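Local coordinates for protein alanine racemase (Actinobacillus succinogenes, PDB 3C3K) that has the two-lobed fold of the periplasmic binding protein-like family and probably binds a small molecule in the cleft between its lobes, at residues V68-A73 with W89-E94; L155-I160 with V183-I188; L232-Q237 with V272-S277; E164-M169 with D193-G198. All coordinates share one frame; numbering follows the deposited sequence.

Interaction 1 is the core contact, with every touching residue buried, at two neighbouring strands of the six-stranded parallel sheet of one lobe and the turns that follow them; the other three are partly buried and belong to the second lobe, on the opposite side of the chain's centre. Chemistry follows place: backbone hydrogen bonds dominate interaction 1, serine, threonine and arginine groups interaction 3, a water interaction 2, and carbon packing interaction 4. Interactions 2 and 4 share a framework, since helix 168-179 connects strand 159-162 to strand 187-190, although their centres lie about 19 Å apart. Interactions 3 and 4 touch directly, where T234 OG1 meets D193 OD1 and L232 packs on the start of helix 193-205.

Interaction 1. Residues V68-A73 with W89-E94; sequences VITMDA and WVQCAE
Backbone hydrogen bonds carry most of this contact. Strands 68-70 and 89-92 run parallel, their short axes 19° apart, with I69 paired to V90 and T70 to Q91. V90 straddles the strand opposite: its N donates to V68 O (3.1 Å) and its O accepts from T70 N (3.0 Å). The bond from C92 N to T70 O, at 2.8 Å and 177°, is the straightest.

Side-chain polar bonds take over where the strands end. Q91, its chain bent at chi2 (97°), swings its amide over the turn, and NE2 donates to D72 O (2.9 Å), which lies close to the amide plane. A second bond from NE2, to C92 O, comes from above that carbonyl's plane. T70 OG1 accepts from D72 N (3.1 Å), an ST turn.

Apolar contacts flank the pair. On the face of V68, T70 and W89, T70 CG2 meets the indole edge at NE1 (3.8 Å), while V68 CG1 lies alongside W89 CD1. On the other, I69 CG2 abuts C92 SG at 3.4 Å. Helices 77-84 and 239-254 cover these faces, the former being the connection of this right-handed beta-alpha-beta unit.

The Q91 amide thus grips two buried carbonyls, one on each segment, extending the polar pairing past the last strand bond and fixing the turn after T70 against its neighbour.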
# COMPACT_ATOMS: atom_id res chain seq x y z
N VAL B 68 20.91 1.19 -8.53
CA VAL B 68 19.98 1.50 -7.45
C VAL B 68 19.09 2.74 -7.77
O VAL B 68 19.56 3.75 -8.27
CB VAL B 68 20.75 1.56 -6.07
CG1 VAL B 68 21.96 2.36 -6.20
CG2 VAL B 68 19.88 2.12 -4.90
N ILE B 69 17.76 2.61 -7.55
CA ILE B 69 16.83 3.76 -7.52
C ILE B 69 16.42 3.93 -6.10
O ILE B 69 16.09 2.96 -5.44
CB ILE B 69 15.60 3.49 -8.39
CG1 ILE B 69 16.08 3.30 -9.82
CG2 ILE B 69 14.59 4.70 -8.32
CD1 ILE B 69 14.97 2.75 -10.77
N THR B 70 16.62 5.12 -5.57
CA THR B 70 16.30 5.44 -4.18
C THR B 70 15.14 6.47 -4.09
O THR B 70 15.07 7.40 -4.88
CB THR B 70 17.55 5.91 -3.37
OG1 THR B 70 17.16 6.00 -1.97
CG2 THR B 70 18.14 7.26 -3.89
N MET B 71 14.22 6.24 -3.15
CA MET B 71 13.19 7.16 -2.86
C MET B 71 13.47 7.71 -1.41
O MET B 71 12.66 8.45 -0.87
CB MET B 71 11.81 6.48 -2.92
CG MET B 71 11.49 5.57 -4.21
SD MET B 71 9.79 4.80 -4.01
CE MET B 71 8.94 6.26 -4.25
N ASP B 72 14.67 7.46 -0.85
CA ASP B 72 14.98 8.01 0.49
C ASP B 72 15.24 9.50 0.57
O ASP B 72 15.45 10.18 -0.46
CB ASP B 72 16.19 7.29 1.06
CG ASP B 72 15.85 5.91 1.62
OD1 ASP B 72 14.67 5.60 1.73
OD2 ASP B 72 16.79 5.21 2.07
N ALA B 73 15.27 10.02 1.81
CA ALA B 73 15.56 11.43 2.05
C ALA B 73 16.86 11.82 1.33
O ALA B 73 17.87 11.07 1.33
CB ALA B 73 15.67 11.74 3.58
N TRP B 89 22.75 5.09 -10.53
CA TRP B 89 22.07 5.61 -9.33
C TRP B 89 21.11 6.69 -9.78
O TRP B 89 21.47 7.58 -10.58
CB TRP B 89 23.15 6.19 -8.39
CG TRP B 89 22.79 6.57 -7.01
CD1 TRP B 89 21.65 6.32 -6.34
CD2 TRP B 89 23.68 7.20 -6.06
NE1 TRP B 89 21.74 6.77 -5.05
CE2 TRP B 89 22.98 7.33 -4.85
CE3 TRP B 89 25.00 7.68 -6.14
CZ2 TRP B 89 23.55 7.92 -3.69
CZ3 TRP B 89 25.59 8.30 -4.97
CH2 TRP B 89 24.87 8.38 -3.77
N VAL B 90 19.87 6.64 -9.27
CA VAL B 90 18.85 7.62 -9.61
C VAL B 90 18.05 7.88 -8.37
O VAL B 90 17.75 6.95 -7.65
CB VAL B 90 17.86 7.13 -10.68
CG1 VAL B 90 16.76 8.13 -10.88
CG2 VAL B 90 18.55 6.91 -12.04
N GLN B 91 17.69 9.14 -8.14
CA GLN B 91 16.88 9.51 -7.00
C GLN B 91 15.49 9.86 -7.47
O GLN B 91 15.32 10.58 -8.46
CB GLN B 91 17.52 10.65 -6.21
CG GLN B 91 16.46 11.44 -5.33
CD GLN B 91 16.51 10.91 -3.90
OE1 GLN B 91 17.60 10.70 -3.37
NE2 GLN B 91 15.35 10.67 -3.29
N CYS B 92 14.48 9.32 -6.81
CA CYS B 92 13.07 9.65 -7.08
C CYS B 92 12.48 10.54 -6.01
O CYS B 92 12.70 10.32 -4.82
CB CYS B 92 12.20 8.40 -7.06
SG CYS B 92 12.37 7.29 -8.41
N ALA B 93 11.65 11.50 -6.44
CA ALA B 93 10.78 12.24 -5.55
C ALA B 93 11.47 13.20 -4.63
O ALA B 93 10.82 13.80 -3.84
CB ALA B 93 9.88 11.30 -4.73
N GLU B 94 12.77 13.34 -4.73
CA GLU B 94 13.48 14.45 -4.09
C GLU B 94 14.17 15.26 -5.21
O GLU B 94 14.66 14.71 -6.19
CB GLU B 94 14.51 13.95 -3.08
CG GLU B 94 13.93 13.30 -1.83
CD GLU B 94 13.63 14.31 -0.75
OE1 GLU B 94 12.89 15.28 -1.05
OE2 GLU B 94 14.13 14.14 0.39

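Interaction 2. Residues L155-I160 with V183-I188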
# COMPACT_ATOMS: atom_id res chain seq x y z
N LEU B 155 -1.94 36.54 5.52
CA LEU B 155 -2.81 35.83 6.42
C LEU B 155 -2.17 35.79 7.81
O LEU B 155 -0.99 35.56 7.95
CB LEU B 155 -3.15 34.42 5.89
CG LEU B 155 -3.73 34.40 4.43
CD1 LEU B 155 -3.97 33.05 3.84
CD2 LEU B 155 -5.05 35.16 4.34
N ASP B 156 -2.95 35.98 8.85
CA ASP B 156 -2.40 35.94 10.20
C ASP B 156 -2.26 34.49 10.77
O ASP B 156 -1.34 34.19 11.56
CB ASP B 156 -3.30 36.77 11.08
CG ASP B 156 -2.62 37.13 12.43
OD1 ASP B 156 -1.40 36.86 12.64
OD2 ASP B 156 -3.34 37.68 13.28
N TYR B 157 -3.13 33.60 10.34
CA TYR B 157 -3.16 32.23 10.86
C TYR B 157 -2.16 31.33 10.15
O TYR B 157 -2.13 31.24 8.88
CB TYR B 157 -4.57 31.63 10.71
CG TYR B 157 -4.78 30.19 11.15
CD1 TYR B 157 -5.42 29.90 12.35
CD2 TYR B 157 -4.41 29.12 10.33
CE1 TYR B 157 -5.64 28.58 12.75
CE2 TYR B 157 -4.59 27.82 10.72
CZ TYR B 157 -5.22 27.55 11.92
OH TYR B 157 -5.44 26.25 12.28
N SER B 158 -1.42 30.63 10.99
CA SER B 158 -0.49 29.63 10.59
C SER B 158 -0.61 28.50 11.56
O SER B 158 -0.65 28.75 12.81
CB SER B 158 0.92 30.17 10.78
OG SER B 158 1.66 29.79 9.70
N ARG B 159 -0.69 27.28 11.01
CA ARG B 159 -0.44 26.14 11.84
C ARG B 159 -0.15 24.80 11.29
O ARG B 159 -0.76 24.35 10.32
CB ARG B 159 -0.99 26.22 13.23
CG ARG B 159 -2.26 25.58 13.68
CD ARG B 159 -2.22 25.88 15.24
NE ARG B 159 -3.31 26.78 15.66
CZ ARG B 159 -3.26 28.13 15.67
NH1 ARG B 159 -4.34 28.82 16.06
NH2 ARG B 159 -2.17 28.79 15.27
N ILE B 160 0.77 24.13 11.96
CA ILE B 160 1.28 22.88 11.44
C ILE B 160 1.17 21.82 12.50
O ILE B 160 1.57 22.04 13.68
CB ILE B 160 2.76 23.04 11.05
CG1 ILE B 160 2.88 24.15 10.04
CG2 ILE B 160 3.36 21.71 10.54
CD1 ILE B 160 4.31 24.71 9.83
N VAL B 183 -8.46 29.53 17.87
CA VAL B 183 -8.89 29.71 16.48
C VAL B 183 -8.76 28.38 15.76
O VAL B 183 -7.69 27.79 15.75
CB VAL B 183 -8.05 30.80 15.76
CG1 VAL B 183 -8.55 31.01 14.32
CG2 VAL B 183 -8.16 32.11 16.49
N LYS B 184 -9.87 27.91 15.19
CA LYS B 184 -9.89 26.70 14.38
C LYS B 184 -9.60 26.94 12.87
O LYS B 184 -9.86 28.04 12.36
CB LYS B 184 -11.23 26.01 14.55
CG LYS B 184 -11.80 26.32 15.88
CD LYS B 184 -11.81 25.16 16.80
CE LYS B 184 -13.27 24.78 16.98
NZ LYS B 184 -13.38 23.65 17.92
N PRO B 185 -9.10 25.92 12.16
CA PRO B 185 -8.87 26.22 10.78
C PRO B 185 -10.18 26.23 10.01
O PRO B 185 -11.20 25.66 10.46
CB PRO B 185 -7.98 25.06 10.31
CG PRO B 185 -8.39 23.92 11.11
CD PRO B 185 -8.71 24.53 12.50
N ASP B 186 -10.17 26.94 8.88
CA ASP B 186 -11.23 26.76 7.93
C ASP B 186 -10.72 25.93 6.74
O ASP B 186 -11.43 25.77 5.75
CB ASP B 186 -11.83 28.13 7.46
CG ASP B 186 -10.80 29.08 6.84
OD1 ASP B 186 -9.66 28.63 6.57
OD2 ASP B 186 -11.10 30.30 6.63
N ALA B 187 -9.48 25.43 6.80
CA ALA B 187 -8.97 24.57 5.74
C ALA B 187 -7.75 23.83 6.15
O ALA B 187 -6.95 24.34 6.99
CB ALA B 187 -8.71 25.34 4.46
N ILE B 188 -7.65 22.58 5.67
CA ILE B 188 -6.58 21.67 6.07
C ILE B 188 -5.96 21.12 4.81
O ILE B 188 -6.64 20.52 3.95
CB ILE B 188 -7.04 20.52 7.03
CG1 ILE B 188 -7.42 21.07 8.43
CG2 ILE B 188 -5.88 19.60 7.30
CD1 ILE B 188 -8.04 20.06 9.36
O HOH W 1 -6.07 25.82 14.82
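The backbones stand well apart, with the nearest CA atoms, those of Y157 and P185, separated by 8.3 Å, so no main-chain bond joins residues 155-160 to 183-188 and side chains must span the gap.

Y157 does most of the spanning. Its CG is anti to the backbone N (chi1 178°), which sends the ring across toward the second segment. There CD1 meets V183 CG1 at 3.9 Å, the two side chains passing one another head to tail. The phenol tip reaches P185, with OH lying 3.4 Å from CB of the proline ring. V183 O sits at the edge of the tyrosine ring, in its plane and 3.7 Å from CE1.

One water ties the polar groups together. Y157 OH donates to it over 2.7 Å, and the water in turn donates to V183 O, also over 2.7 Å. R159 NE adds a weak bond to the same water. The arginine chain bends at chi3 (115°), laying one face of its guanidinium over Y157 CE1, which stands 3.6 Å above the plane and is displaced toward the rim. V183 O has a further partner in S181 OG, so this carbonyl is held from two directions.

Strand 127-131 explains the separation: it runs between strands 159-162 and 187-190, and both Y157 and P185 touch A128 on it. The contact therefore bridges the approaches to two non-adjacent strands at one end of a parallel alpha/beta sheet, in the doubly wound lobe of a periplasmic binding protein-like fold.

Interaction 3. Residues L232-Q237 with V272-S277; sequences LTTVQQ and VRRQSS
L232 opens the segment with its carbonyl and a branch of its side chain. R274 NH1 donates to L232 O (2.8 Å), which lies near the guanidinium plane and receives the N-H nearly along its C=O axis; the arginine chain, extended from CG to NE, runs past this carbonyl to deliver the group. L232 CD1 rests against S276 OG, whose strongest polar partner is V216 O of strand 215-217.

T233 is the polar hub. Its N donates to S276 OG (2.8 Å). With chi1 at -60°, OG1 lies beside the backbone N and faces the second segment, where it accepts from R274 N (2.7 Å, 159°) and shares a 2.6 Å hydrogen bond with S277 OG. The methyl CG2 packs on V272 O.

T234 makes the antiparallel hydrogen-bonded pair with V272: T234 N donates to V272 O (3.1 Å) and V272 N returns a bond to T234 O (2.9 Å). Its OG1 turns to D193 OD1, while CG2 lies beside the R274 guanidinium. V272 CG1 sits over one face of that group, 3.6 Å above its plane and toward the rim.

Q236 CB touches V272 CG2, and its chain, bent at chi2, brings OE1 to a water that donates to it and accepts from R274 NH2; NE2 is held by G221 O.

A two-stranded antiparallel ribbon, 234-236 with 270-272, thus continues into a tail whose two serines, S276 and S277, are bound by T233. It lies beside the 215-217 edge of the second sheet, in a periplasmic binding protein-like domain.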
# COMPACT_ATOMS: atom_id res chain seq x y z
N LEU B 232 -11.65 13.68 -2.48
CA LEU B 232 -10.57 14.49 -1.98
C LEU B 232 -9.84 15.27 -3.05
O LEU B 232 -9.28 14.67 -3.96
CB LEU B 232 -9.59 13.56 -1.17
CG LEU B 232 -8.39 14.33 -0.71
CD1 LEU B 232 -8.88 15.32 0.39
CD2 LEU B 232 -7.34 13.30 -0.23
N THR B 233 -9.94 16.61 -3.00
CA THR B 233 -9.04 17.46 -3.74
C THR B 233 -7.60 17.15 -3.37
O THR B 233 -7.23 16.95 -2.21
CB THR B 233 -9.33 18.91 -3.49
OG1 THR B 233 -10.67 19.17 -3.90
CG2 THR B 233 -8.35 19.87 -4.27
N THR B 234 -6.76 17.12 -4.37
CA THR B 234 -5.41 16.69 -4.14
C THR B 234 -4.48 17.23 -5.19
O THR B 234 -4.91 17.78 -6.23
CB THR B 234 -5.36 15.14 -4.09
OG1 THR B 234 -4.05 14.71 -3.68
CG2 THR B 234 -5.76 14.49 -5.46
N VAL B 235 -3.18 17.11 -4.91
CA VAL B 235 -2.16 17.31 -5.92
C VAL B 235 -1.79 15.96 -6.55
O VAL B 235 -1.13 15.15 -5.91
CB VAL B 235 -0.90 18.03 -5.36
CG1 VAL B 235 0.08 18.26 -6.44
CG2 VAL B 235 -1.28 19.34 -4.73
N GLN B 236 -2.22 15.74 -7.79
CA GLN B 236 -1.96 14.49 -8.52
C GLN B 236 -0.55 14.47 -9.07
O GLN B 236 -0.15 15.41 -9.80
CB GLN B 236 -2.91 14.39 -9.70
CG GLN B 236 -2.70 13.17 -10.56
CD GLN B 236 -3.28 11.99 -9.90
OE1 GLN B 236 -4.47 11.99 -9.60
NE2 GLN B 236 -2.45 10.97 -9.61
N GLN B 237 0.25 13.50 -8.61
CA GLN B 237 1.60 13.24 -9.21
C GLN B 237 1.50 12.18 -10.32
O GLN B 237 0.68 11.26 -10.23
CB GLN B 237 2.55 12.68 -8.18
CG GLN B 237 2.82 13.67 -7.04
CD GLN B 237 4.15 13.41 -6.43
OE1 GLN B 237 5.14 13.25 -7.15
NE2 GLN B 237 4.22 13.40 -5.07
N VAL B 272 -6.08 18.63 -8.76
CA VAL B 272 -7.34 17.96 -9.15
C VAL B 272 -8.42 18.32 -8.11
O VAL B 272 -8.34 17.95 -6.96
CB VAL B 272 -7.14 16.44 -9.26
CG1 VAL B 272 -8.42 15.76 -9.36
CG2 VAL B 272 -6.20 16.11 -10.46
N ARG B 273 -9.41 19.09 -8.56
CA ARG B 273 -10.47 19.64 -7.70
C ARG B 273 -11.57 18.65 -7.48
O ARG B 273 -12.23 18.20 -8.44
CB ARG B 273 -11.09 20.86 -8.33
CG ARG B 273 -10.08 21.80 -8.90
CD ARG B 273 -10.65 22.71 -10.01
NE ARG B 273 -9.65 23.73 -10.31
CZ ARG B 273 -9.37 24.73 -9.47
NH1 ARG B 273 -8.43 25.60 -9.79
NH2 ARG B 273 -10.04 24.85 -8.32
N ARG B 274 -11.81 18.32 -6.20
CA ARG B 274 -12.97 17.52 -5.89
C ARG B 274 -13.90 18.22 -4.90
O ARG B 274 -13.77 19.41 -4.66
CB ARG B 274 -12.56 16.13 -5.44
CG ARG B 274 -11.61 15.50 -6.47
CD ARG B 274 -11.49 14.00 -6.27
NE ARG B 274 -10.75 13.37 -7.36
CZ ARG B 274 -9.53 12.87 -7.24
NH1 ARG B 274 -8.88 12.91 -6.07
NH2 ARG B 274 -8.97 12.28 -8.30
N GLN B 275 -14.80 17.47 -4.30
CA GLN B 275 -15.82 18.03 -3.43
C GLN B 275 -15.27 18.52 -2.09
O GLN B 275 -15.85 19.38 -1.47
CB GLN B 275 -16.94 17.02 -3.25
CG GLN B 275 -18.07 17.45 -2.27
CD GLN B 275 -19.35 16.63 -2.48
OE1 GLN B 275 -19.30 15.37 -2.57
NE2 GLN B 275 -20.50 17.34 -2.64
N SER B 276 -14.10 18.04 -1.70
CA SER B 276 -13.54 18.36 -0.37
C SER B 276 -13.03 19.78 -0.27
O SER B 276 -12.75 20.25 0.81
CB SER B 276 -12.42 17.38 -0.04
OG SER B 276 -11.26 17.75 -0.76
N SER B 277 -12.88 20.45 -1.41
CA SER B 277 -12.49 21.84 -1.38
C SER B 277 -13.43 22.75 -2.16
O SER B 277 -13.62 23.91 -1.77
CB SER B 277 -11.04 21.99 -1.89
OG SER B 277 -10.95 21.71 -3.27
O HOH W 2 -6.45 11.13 -8.07

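Interaction 4. Residues E164-M169 with D193-G198; sequences ENLDYM and DVLAAG
Two leucine torsions set the apolar meeting. L166 places CG anti to its backbone N (chi1 -168°) and then turns at chi2 (80°), while L195 puts CG beside its own N and runs out straight. The side chains cross at about a right angle, with L166 CD1 4.0 Å from both L195 CG and L195 CD1. L195 starts away from the first segment, but its CD2 branch returns to meet D167 O at 3.4 Å. V194, by contrast, points straight across: CG1, anti to the backbone N, presses on D167 CA at 3.5 Å.

Y168 holds CG in the crowded position between N and carbonyl carbon (chi1 90°). Its ring consequently leads away from helix 193-205, and the backbone makes the closer approach. Y168 O comes to 3.3 Å from G198 CA in a CA-H...O contact, permitted by the bare glycine, while Y168 CA lies 3.6 Å from V194 O. The CA atoms of Y168 and G198 are only 4.2 Å apart.

D167 is the N-cap of helix 168-179, its OD1 accepting from A170 N. Where the second subunit comes near, Y168 OH makes a weak hydrogen bond with its Q226, and D167 and Y168 both pack on its D223.

No conventional hydrogen bond crosses between the segments: methyl groups and close backbone packing at G198 seat the capped start of helix 168-179 on the first turns of helix 193-205, leaving the tyrosine hydroxyl for the dimer interface.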
# COMPACT_ATOMS: atom_id res chain seq x y z
N GLU B 164 2.72 11.43 13.19
CA GLU B 164 3.89 10.57 13.46
C GLU B 164 4.04 9.45 12.44
O GLU B 164 5.14 9.16 11.94
CB GLU B 164 3.88 9.97 14.86
CG GLU B 164 4.93 8.87 14.96
CD GLU B 164 5.47 8.64 16.36
OE1 GLU B 164 4.67 8.37 17.28
OE2 GLU B 164 6.71 8.70 16.53
N ASN B 165 2.93 8.82 12.10
CA ASN B 165 2.96 7.76 11.09
C ASN B 165 2.24 8.17 9.84
O ASN B 165 1.51 9.12 9.87
CB ASN B 165 2.30 6.54 11.68
CG ASN B 165 3.04 6.05 12.89
OD1 ASN B 165 4.21 5.76 12.81
ND2 ASN B 165 2.38 6.01 14.01
N LEU B 166 2.44 7.44 8.74
CA LEU B 166 1.69 7.71 7.57
C LEU B 166 0.46 6.79 7.55
O LEU B 166 0.45 5.77 6.88
CB LEU B 166 2.56 7.58 6.27
CG LEU B 166 1.78 8.17 5.08
CD1 LEU B 166 1.89 9.65 5.08
CD2 LEU B 166 2.20 7.56 3.74
N ASP B 167 -0.59 7.16 8.26
CA ASP B 167 -1.83 6.39 8.22
C ASP B 167 -2.98 7.26 8.61
O ASP B 167 -2.76 8.36 9.09
CB ASP B 167 -1.75 5.10 9.09
CG ASP B 167 -1.49 5.35 10.56
OD1 ASP B 167 -1.83 6.41 11.09
OD2 ASP B 167 -0.98 4.43 11.22
N TYR B 168 -4.21 6.78 8.40
CA TYR B 168 -5.38 7.63 8.53
C TYR B 168 -5.54 8.06 10.01
O TYR B 168 -5.90 9.18 10.26
CB TYR B 168 -6.64 6.93 7.98
CG TYR B 168 -7.36 6.13 9.02
CD1 TYR B 168 -8.41 6.69 9.77
CD2 TYR B 168 -6.98 4.82 9.29
CE1 TYR B 168 -9.05 5.97 10.76
CE2 TYR B 168 -7.64 4.07 10.26
CZ TYR B 168 -8.67 4.65 10.98
OH TYR B 168 -9.30 3.88 11.93
N MET B 169 -5.22 7.20 10.95
CA MET B 169 -5.31 7.53 12.36
C MET B 169 -4.40 8.70 12.68
O MET B 169 -4.79 9.58 13.47
CB MET B 169 -4.95 6.32 13.27
CG MET B 169 -5.11 6.63 14.78
SD MET B 169 -6.77 7.22 15.24
CE MET B 169 -7.93 6.18 14.22
N ASP B 193 -2.56 12.12 0.66
CA ASP B 193 -3.96 11.73 0.69
C ASP B 193 -4.30 10.81 1.87
O ASP B 193 -5.39 10.82 2.32
CB ASP B 193 -4.32 10.98 -0.61
CG ASP B 193 -4.23 11.86 -1.82
OD1 ASP B 193 -4.33 13.10 -1.67
OD2 ASP B 193 -4.15 11.34 -2.94
N VAL B 194 -3.37 10.00 2.35
CA VAL B 194 -3.63 9.07 3.49
C VAL B 194 -3.97 9.90 4.76
O VAL B 194 -4.91 9.61 5.50
CB VAL B 194 -2.42 8.16 3.74
CG1 VAL B 194 -2.64 7.28 4.96
CG2 VAL B 194 -2.14 7.26 2.52
N LEU B 195 -3.20 10.94 4.99
CA LEU B 195 -3.41 11.80 6.17
C LEU B 195 -4.69 12.60 5.99
O LEU B 195 -5.39 12.84 6.96
CB LEU B 195 -2.20 12.72 6.32
CG LEU B 195 -0.94 11.93 6.65
CD1 LEU B 195 0.23 12.96 6.67
CD2 LEU B 195 -1.06 11.15 7.99
N ALA B 196 -5.01 12.97 4.75
CA ALA B 196 -6.20 13.82 4.47
C ALA B 196 -7.48 13.00 4.68
O ALA B 196 -8.50 13.52 5.14
CB ALA B 196 -6.15 14.44 3.06
N ALA B 197 -7.41 11.71 4.37
CA ALA B 197 -8.57 10.83 4.57
C ALA B 197 -8.92 10.79 6.06
O ALA B 197 -10.09 10.73 6.43
CB ALA B 197 -8.30 9.45 4.04
N GLY B 198 -7.89 10.83 6.91
CA GLY B 198 -8.06 10.86 8.37
C GLY B 198 -8.55 12.22 8.81
O GLY B 198 -9.37 12.36 9.75